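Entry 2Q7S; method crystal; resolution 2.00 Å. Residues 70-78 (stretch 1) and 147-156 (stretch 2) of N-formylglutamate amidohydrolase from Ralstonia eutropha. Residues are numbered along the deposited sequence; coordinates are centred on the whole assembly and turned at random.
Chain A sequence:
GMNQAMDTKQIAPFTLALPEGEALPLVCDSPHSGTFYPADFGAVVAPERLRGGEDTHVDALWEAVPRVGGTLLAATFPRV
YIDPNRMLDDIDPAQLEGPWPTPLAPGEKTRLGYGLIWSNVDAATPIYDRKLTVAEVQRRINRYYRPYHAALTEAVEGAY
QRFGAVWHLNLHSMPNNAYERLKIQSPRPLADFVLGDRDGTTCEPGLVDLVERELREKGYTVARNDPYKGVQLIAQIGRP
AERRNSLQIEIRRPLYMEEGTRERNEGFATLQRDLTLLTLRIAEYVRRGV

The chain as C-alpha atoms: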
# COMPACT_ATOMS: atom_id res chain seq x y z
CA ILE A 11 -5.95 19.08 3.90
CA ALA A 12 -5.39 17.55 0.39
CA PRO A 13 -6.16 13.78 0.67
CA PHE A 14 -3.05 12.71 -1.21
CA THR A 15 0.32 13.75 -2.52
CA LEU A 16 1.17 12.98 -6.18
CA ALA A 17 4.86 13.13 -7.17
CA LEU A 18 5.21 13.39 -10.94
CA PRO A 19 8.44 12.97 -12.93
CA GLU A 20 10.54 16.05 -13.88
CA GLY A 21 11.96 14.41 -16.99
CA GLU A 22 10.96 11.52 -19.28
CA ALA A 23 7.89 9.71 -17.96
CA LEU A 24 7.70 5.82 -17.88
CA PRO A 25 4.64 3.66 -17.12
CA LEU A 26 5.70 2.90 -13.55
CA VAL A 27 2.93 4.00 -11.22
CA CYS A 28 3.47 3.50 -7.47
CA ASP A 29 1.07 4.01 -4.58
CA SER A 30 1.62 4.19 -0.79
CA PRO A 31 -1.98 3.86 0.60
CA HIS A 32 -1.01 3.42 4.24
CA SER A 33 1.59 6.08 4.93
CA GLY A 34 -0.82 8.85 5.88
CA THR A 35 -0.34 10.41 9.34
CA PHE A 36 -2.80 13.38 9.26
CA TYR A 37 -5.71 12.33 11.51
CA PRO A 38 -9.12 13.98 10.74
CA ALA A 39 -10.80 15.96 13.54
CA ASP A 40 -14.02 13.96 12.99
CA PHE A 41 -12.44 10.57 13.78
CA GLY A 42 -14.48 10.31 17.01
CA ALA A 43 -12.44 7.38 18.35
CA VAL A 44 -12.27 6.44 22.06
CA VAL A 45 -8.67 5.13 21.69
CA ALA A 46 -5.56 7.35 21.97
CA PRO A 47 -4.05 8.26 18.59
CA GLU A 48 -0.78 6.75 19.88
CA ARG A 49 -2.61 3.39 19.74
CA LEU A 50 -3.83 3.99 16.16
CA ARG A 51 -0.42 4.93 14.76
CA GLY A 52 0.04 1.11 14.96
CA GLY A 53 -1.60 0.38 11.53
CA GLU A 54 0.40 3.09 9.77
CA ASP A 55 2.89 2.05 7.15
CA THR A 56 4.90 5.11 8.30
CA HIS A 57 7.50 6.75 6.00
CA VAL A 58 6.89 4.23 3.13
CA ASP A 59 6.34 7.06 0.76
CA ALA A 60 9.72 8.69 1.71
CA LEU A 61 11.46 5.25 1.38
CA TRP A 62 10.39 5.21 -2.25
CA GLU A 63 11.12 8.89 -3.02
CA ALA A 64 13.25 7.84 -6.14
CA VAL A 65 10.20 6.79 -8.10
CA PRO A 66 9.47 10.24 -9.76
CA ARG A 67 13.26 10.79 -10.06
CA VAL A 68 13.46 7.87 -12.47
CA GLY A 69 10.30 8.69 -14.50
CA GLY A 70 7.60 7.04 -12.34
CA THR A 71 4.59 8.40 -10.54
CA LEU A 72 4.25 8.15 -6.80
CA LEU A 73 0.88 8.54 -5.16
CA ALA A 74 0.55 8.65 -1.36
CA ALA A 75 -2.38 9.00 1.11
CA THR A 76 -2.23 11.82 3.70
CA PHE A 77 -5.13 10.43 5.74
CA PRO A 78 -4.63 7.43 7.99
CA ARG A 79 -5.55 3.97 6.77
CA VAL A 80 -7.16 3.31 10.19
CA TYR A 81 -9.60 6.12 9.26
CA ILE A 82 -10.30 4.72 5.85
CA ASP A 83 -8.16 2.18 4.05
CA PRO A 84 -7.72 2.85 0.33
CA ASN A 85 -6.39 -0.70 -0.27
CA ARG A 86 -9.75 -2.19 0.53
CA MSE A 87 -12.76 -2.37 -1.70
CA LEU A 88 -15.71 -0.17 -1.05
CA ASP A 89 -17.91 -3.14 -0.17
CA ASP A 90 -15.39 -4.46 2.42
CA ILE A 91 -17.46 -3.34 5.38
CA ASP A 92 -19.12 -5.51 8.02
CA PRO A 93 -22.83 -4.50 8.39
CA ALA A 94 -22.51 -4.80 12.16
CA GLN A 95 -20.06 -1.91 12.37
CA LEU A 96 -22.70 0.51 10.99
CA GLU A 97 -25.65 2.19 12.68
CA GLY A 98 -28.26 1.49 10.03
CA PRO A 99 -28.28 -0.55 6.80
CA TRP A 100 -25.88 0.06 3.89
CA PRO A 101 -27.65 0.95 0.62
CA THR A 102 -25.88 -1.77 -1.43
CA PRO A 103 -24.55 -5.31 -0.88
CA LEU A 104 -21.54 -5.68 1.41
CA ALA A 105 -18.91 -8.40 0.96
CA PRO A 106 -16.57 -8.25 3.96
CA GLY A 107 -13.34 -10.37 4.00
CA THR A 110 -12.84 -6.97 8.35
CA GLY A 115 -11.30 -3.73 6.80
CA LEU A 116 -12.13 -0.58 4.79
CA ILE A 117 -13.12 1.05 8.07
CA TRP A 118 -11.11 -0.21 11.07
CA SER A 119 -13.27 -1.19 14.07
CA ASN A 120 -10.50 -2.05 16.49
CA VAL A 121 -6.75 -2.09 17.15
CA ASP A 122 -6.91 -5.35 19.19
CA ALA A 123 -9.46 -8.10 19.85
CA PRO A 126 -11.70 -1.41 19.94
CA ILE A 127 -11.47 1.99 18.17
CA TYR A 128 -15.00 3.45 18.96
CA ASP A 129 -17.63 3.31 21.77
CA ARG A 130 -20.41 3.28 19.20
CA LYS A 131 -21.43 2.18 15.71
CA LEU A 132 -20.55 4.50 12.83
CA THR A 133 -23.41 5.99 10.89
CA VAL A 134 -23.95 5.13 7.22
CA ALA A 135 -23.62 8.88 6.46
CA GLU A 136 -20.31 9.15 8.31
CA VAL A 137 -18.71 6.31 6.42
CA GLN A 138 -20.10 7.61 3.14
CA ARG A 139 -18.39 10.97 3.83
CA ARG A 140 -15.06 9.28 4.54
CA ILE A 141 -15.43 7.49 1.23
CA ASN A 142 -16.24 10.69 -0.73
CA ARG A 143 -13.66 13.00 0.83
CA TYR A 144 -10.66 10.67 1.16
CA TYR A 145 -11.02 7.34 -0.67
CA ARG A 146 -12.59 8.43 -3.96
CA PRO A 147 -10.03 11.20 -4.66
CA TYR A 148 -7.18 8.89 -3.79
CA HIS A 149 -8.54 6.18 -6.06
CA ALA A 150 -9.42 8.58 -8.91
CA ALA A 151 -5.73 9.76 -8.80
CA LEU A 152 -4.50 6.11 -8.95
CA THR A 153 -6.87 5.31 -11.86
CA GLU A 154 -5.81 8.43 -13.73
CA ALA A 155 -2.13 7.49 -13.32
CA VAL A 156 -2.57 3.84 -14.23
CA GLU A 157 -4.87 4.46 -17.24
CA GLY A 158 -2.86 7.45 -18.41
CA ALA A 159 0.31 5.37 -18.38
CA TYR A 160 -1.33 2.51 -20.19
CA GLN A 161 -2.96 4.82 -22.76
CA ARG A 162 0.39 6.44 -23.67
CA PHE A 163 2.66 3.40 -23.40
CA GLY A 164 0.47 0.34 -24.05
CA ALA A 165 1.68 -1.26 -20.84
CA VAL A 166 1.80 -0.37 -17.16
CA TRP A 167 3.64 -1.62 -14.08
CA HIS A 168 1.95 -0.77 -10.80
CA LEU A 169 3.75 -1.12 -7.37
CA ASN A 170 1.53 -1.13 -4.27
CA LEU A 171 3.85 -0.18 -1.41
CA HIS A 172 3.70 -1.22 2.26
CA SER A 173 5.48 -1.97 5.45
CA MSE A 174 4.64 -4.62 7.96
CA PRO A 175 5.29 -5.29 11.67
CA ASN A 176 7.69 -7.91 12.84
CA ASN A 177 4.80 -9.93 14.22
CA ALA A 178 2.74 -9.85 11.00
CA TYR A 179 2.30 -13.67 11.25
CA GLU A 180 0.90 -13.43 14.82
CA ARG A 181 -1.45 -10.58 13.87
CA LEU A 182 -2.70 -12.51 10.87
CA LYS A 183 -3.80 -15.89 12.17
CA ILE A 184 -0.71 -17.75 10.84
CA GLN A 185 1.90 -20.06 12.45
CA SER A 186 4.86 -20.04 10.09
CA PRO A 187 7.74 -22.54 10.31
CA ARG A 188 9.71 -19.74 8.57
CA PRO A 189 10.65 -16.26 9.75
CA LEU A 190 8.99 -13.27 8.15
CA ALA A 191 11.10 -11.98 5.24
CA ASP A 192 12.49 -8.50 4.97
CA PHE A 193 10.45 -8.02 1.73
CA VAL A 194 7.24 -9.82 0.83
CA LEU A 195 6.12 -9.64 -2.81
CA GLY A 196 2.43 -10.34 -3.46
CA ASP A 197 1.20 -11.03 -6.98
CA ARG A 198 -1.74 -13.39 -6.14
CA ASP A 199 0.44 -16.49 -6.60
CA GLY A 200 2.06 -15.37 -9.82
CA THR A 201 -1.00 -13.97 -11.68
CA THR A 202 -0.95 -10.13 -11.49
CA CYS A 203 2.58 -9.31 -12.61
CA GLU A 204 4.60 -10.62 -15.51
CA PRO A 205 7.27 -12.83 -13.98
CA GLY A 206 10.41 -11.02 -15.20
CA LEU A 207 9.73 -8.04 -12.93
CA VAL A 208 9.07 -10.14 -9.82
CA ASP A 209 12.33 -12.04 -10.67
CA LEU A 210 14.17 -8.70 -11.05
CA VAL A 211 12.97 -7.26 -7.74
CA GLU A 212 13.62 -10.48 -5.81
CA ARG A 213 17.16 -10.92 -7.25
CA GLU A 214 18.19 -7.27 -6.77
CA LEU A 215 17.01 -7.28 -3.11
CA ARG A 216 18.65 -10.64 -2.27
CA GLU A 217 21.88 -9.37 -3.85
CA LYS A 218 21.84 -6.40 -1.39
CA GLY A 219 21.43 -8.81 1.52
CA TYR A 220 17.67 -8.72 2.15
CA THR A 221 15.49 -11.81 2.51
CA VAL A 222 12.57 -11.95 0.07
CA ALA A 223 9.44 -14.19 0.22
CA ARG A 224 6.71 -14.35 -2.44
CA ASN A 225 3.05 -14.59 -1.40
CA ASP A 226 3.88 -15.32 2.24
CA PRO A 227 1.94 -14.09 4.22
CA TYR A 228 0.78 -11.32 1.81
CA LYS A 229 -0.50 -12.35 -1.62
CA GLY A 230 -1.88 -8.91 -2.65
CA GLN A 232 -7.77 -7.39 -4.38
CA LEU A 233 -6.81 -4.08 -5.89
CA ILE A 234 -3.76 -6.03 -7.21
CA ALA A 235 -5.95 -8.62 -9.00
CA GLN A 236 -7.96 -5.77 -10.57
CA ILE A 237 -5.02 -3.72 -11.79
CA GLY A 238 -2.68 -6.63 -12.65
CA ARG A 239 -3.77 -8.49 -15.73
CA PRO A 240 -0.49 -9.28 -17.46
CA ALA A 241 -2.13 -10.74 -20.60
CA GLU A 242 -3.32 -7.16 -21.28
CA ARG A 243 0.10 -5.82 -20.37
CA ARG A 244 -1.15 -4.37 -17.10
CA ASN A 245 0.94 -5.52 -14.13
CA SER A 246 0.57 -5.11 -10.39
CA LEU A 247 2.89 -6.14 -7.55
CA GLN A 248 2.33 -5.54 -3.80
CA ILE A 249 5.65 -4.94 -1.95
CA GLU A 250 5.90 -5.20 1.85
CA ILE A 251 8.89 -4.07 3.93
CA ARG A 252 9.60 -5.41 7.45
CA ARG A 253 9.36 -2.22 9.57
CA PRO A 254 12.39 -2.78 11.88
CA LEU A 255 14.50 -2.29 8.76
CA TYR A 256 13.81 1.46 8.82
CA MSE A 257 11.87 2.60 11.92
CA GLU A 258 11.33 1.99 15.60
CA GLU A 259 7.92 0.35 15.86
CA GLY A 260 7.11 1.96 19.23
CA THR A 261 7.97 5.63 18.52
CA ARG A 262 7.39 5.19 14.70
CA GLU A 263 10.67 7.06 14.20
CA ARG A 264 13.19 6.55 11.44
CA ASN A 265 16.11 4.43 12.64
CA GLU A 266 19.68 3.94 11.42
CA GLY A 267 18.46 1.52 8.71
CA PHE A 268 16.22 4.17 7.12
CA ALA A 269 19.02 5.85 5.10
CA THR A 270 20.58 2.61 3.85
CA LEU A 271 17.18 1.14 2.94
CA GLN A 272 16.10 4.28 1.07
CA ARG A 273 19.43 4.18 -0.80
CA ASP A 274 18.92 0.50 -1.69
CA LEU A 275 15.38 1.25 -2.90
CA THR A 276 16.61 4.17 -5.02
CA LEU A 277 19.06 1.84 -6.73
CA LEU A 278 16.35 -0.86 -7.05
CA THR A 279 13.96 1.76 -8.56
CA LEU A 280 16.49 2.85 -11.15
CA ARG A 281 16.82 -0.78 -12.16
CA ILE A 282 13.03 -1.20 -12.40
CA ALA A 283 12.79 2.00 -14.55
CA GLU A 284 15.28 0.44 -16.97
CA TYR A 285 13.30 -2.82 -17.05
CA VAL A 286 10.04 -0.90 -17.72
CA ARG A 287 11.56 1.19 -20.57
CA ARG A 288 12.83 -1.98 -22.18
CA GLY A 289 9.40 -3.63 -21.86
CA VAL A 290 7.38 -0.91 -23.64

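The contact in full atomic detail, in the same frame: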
# COMPACT_ATOMS: atom_id res chain seq x y z
N GLY A 70 8.87 7.58 -12.88
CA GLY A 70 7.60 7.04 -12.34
C GLY A 70 6.70 8.05 -11.68
O GLY A 70 7.03 9.23 -11.51
N THR A 71 5.53 7.57 -11.27
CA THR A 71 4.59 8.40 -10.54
C THR A 71 4.38 7.77 -9.18
O THR A 71 4.17 6.57 -9.07
CB THR A 71 3.23 8.55 -11.26
OG1 THR A 71 3.44 9.26 -12.49
CG2 THR A 71 2.26 9.37 -10.43
N LEU A 72 4.49 8.59 -8.15
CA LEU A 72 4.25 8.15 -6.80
C LEU A 72 3.08 8.89 -6.17
O LEU A 72 3.12 10.10 -5.91
CB LEU A 72 5.53 8.25 -5.98
CG LEU A 72 5.39 7.81 -4.51
CD1 LEU A 72 4.99 6.36 -4.30
CD2 LEU A 72 6.74 8.07 -3.85
N LEU A 73 2.03 8.11 -5.93
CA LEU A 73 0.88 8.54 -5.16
C LEU A 73 0.90 8.09 -3.67
O LEU A 73 1.14 6.94 -3.35
CB LEU A 73 -0.38 8.02 -5.84
CG LEU A 73 -1.75 8.20 -5.10
CD1 LEU A 73 -2.23 9.69 -5.03
CD2 LEU A 73 -2.81 7.37 -5.78
N ALA A 74 0.60 9.01 -2.76
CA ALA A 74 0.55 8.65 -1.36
C ALA A 74 -0.61 9.30 -0.60
O ALA A 74 -0.85 10.51 -0.75
CB ALA A 74 1.89 8.96 -0.71
N ALA A 75 -1.30 8.51 0.23
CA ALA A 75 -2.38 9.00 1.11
C ALA A 75 -1.89 9.89 2.26
O ALA A 75 -0.85 9.61 2.88
CB ALA A 75 -3.18 7.84 1.69
N THR A 76 -2.61 10.96 2.57
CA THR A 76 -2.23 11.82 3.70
C THR A 76 -3.11 11.50 4.93
O THR A 76 -2.75 11.79 6.06
CB THR A 76 -2.33 13.34 3.36
OG1 THR A 76 -3.62 13.62 2.87
CG2 THR A 76 -1.31 13.81 2.30
N PHE A 77 -4.25 10.87 4.68
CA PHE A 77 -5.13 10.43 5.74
C PHE A 77 -4.69 9.07 6.23
O PHE A 77 -4.06 8.32 5.47
CB PHE A 77 -6.57 10.36 5.28
CG PHE A 77 -6.77 9.56 4.05
CD1 PHE A 77 -6.61 10.16 2.78
CD2 PHE A 77 -7.10 8.20 4.12
CE1 PHE A 77 -6.71 9.46 1.66
CE2 PHE A 77 -7.25 7.50 2.95
CZ PHE A 77 -7.08 8.11 1.73
N PRO A 78 -5.07 8.71 7.47
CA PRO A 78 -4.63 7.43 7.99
C PRO A 78 -5.49 6.28 7.49
O PRO A 78 -6.72 6.40 7.37
CB PRO A 78 -4.73 7.61 9.52
CG PRO A 78 -5.33 9.02 9.74
CD PRO A 78 -5.93 9.41 8.45
N PRO A 147 -11.14 10.44 -4.07
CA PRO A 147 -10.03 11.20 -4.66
C PRO A 147 -8.74 10.44 -4.80
O PRO A 147 -8.10 10.52 -5.85
CB PRO A 147 -9.87 12.37 -3.68
CG PRO A 147 -11.15 12.53 -3.10
CD PRO A 147 -11.69 11.15 -2.93
N TYR A 148 -8.34 9.73 -3.73
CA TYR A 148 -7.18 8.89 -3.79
C TYR A 148 -7.30 7.91 -4.94
O TYR A 148 -6.39 7.81 -5.79
CB TYR A 148 -6.96 8.14 -2.47
CG TYR A 148 -5.71 7.28 -2.47
CD1 TYR A 148 -4.50 7.80 -2.06
CD2 TYR A 148 -5.74 5.95 -2.91
CE1 TYR A 148 -3.34 7.02 -2.07
CE2 TYR A 148 -4.60 5.17 -2.88
CZ TYR A 148 -3.39 5.72 -2.49
OH TYR A 148 -2.23 4.97 -2.47
N HIS A 149 -8.40 7.17 -5.00
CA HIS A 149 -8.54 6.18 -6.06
C HIS A 149 -8.70 6.74 -7.47
O HIS A 149 -8.08 6.20 -8.44
CB HIS A 149 -9.58 5.10 -5.73
CG HIS A 149 -8.94 3.92 -5.10
ND1 HIS A 149 -8.52 2.84 -5.83
CD2 HIS A 149 -8.47 3.74 -3.84
CE1 HIS A 149 -7.85 2.01 -5.03
NE2 HIS A 149 -7.79 2.54 -3.82
N ALA A 150 -9.42 7.85 -7.61
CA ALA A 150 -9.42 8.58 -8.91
C ALA A 150 -7.98 8.95 -9.40
O ALA A 150 -7.68 8.82 -10.60
CB ALA A 150 -10.30 9.82 -8.87
N ALA A 151 -7.11 9.34 -8.46
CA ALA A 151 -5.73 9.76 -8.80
C ALA A 151 -4.98 8.54 -9.28
O ALA A 151 -4.26 8.62 -10.27
CB ALA A 151 -5.01 10.38 -7.62
N LEU A 152 -5.15 7.41 -8.56
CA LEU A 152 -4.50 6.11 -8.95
C LEU A 152 -4.97 5.65 -10.32
O LEU A 152 -4.17 5.29 -11.18
CB LEU A 152 -4.74 5.01 -7.92
CG LEU A 152 -4.05 3.64 -8.15
CD1 LEU A 152 -2.48 3.78 -8.25
CD2 LEU A 152 -4.44 2.68 -7.08
N THR A 153 -6.28 5.62 -10.52
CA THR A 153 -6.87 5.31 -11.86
C THR A 153 -6.30 6.18 -12.97
O THR A 153 -5.92 5.70 -14.05
CB THR A 153 -8.41 5.42 -11.78
OG1 THR A 153 -8.85 4.44 -10.83
CG2 THR A 153 -9.12 5.15 -13.16
N GLU A 154 -6.27 7.48 -12.73
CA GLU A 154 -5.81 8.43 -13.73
C GLU A 154 -4.39 8.12 -14.06
O GLU A 154 -4.02 8.19 -15.21
CB GLU A 154 -5.97 9.88 -13.23
CG GLU A 154 -5.31 10.92 -14.07
CD GLU A 154 -5.85 10.98 -15.51
OE1 GLU A 154 -7.06 10.75 -15.72
OE2 GLU A 154 -5.03 11.23 -16.43
N ALA A 155 -3.56 7.79 -13.07
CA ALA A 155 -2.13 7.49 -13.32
C ALA A 155 -1.96 6.16 -14.04
O ALA A 155 -1.20 6.03 -14.99
CB ALA A 155 -1.29 7.51 -11.97
N VAL A 156 -2.71 5.18 -13.63
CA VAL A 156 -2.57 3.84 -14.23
C VAL A 156 -3.08 3.86 -15.70
O VAL A 156 -2.40 3.42 -16.60
CB VAL A 156 -3.31 2.81 -13.39
CG1 VAL A 156 -3.46 1.47 -14.13
CG2 VAL A 156 -2.54 2.61 -12.00

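The contact is a strand lying along a helix. Strand 71-75 and helix 147-156 run nearly antiparallel, with 170° between their N-to-C directions and a closest axial approach of 9.3 Å. The register agrees with this direction: the CA atoms of Thr 71 and Ala 155 are 7.3 Å apart, those of Leu 73 and Leu 152 7.0 Å, and those of Ala 75 and Tyr 148 6.9 Å. No hydrogen bond crosses between the stretches, so the 332 Å² they bury together rests on packing.

Apolar contacts centre on Leu 73, which loses 106 Å² to the helix, more than any other residue here. Its CA-to-CB bond points toward the helix, and the t, p rotamer lets the side chain meet three helical residues. CD1 of Leu 73 lies 3.9 Å from CB of Ala 151, while CD2 of Leu 73 reaches CB of Leu 152 at 3.7 Å. CD2 of Leu 73 is also 3.6 Å from the backbone O of Tyr 148 and 3.6 Å from N of Leu 152; those two backbone atoms are already joined by a helical hydrogen bond, N of Leu 152 to O of Tyr 148, at 3.1 Å. Farther along, CG2 of Thr 71 approaches CB of Ala 155 at 4.3 Å, a looser contact. The small side chains of Ala 151 and Ala 155 both point toward the strand and keep the helix surface low where it comes near.

Aromatic contacts belong to Tyr 148, which gives up 101 Å². With chi1 at -178° (t) and chi2 at 90°, its ring offers one face to Leu 73: CD2 of Leu 73 sits 3.8 Å from the centroid of the Tyr 148 ring and 16° off the ring normal, the geometry of a CH-pi interaction. The edge of the ring meets the strand backbone, with CE1 of Tyr 148 3.4 Å from N of Ala 75 and 3.8 Å from C of Ala 74. CE1 of Tyr 148 also lies 3.9 Å from CB of Ala 75. The tyrosine hydroxyl is hydrogen-bonded elsewhere in the structure, which satisfies the polar end of a buried residue.

Beyond the strand, Phe 77 adds 26 Å². Its CA-to-CB bond points sideways, but the end of the side chain comes nearer, placing CZ of Phe 77 4.2 Å from CB of Tyr 148, which lies at the edge of the phenylalanine ring.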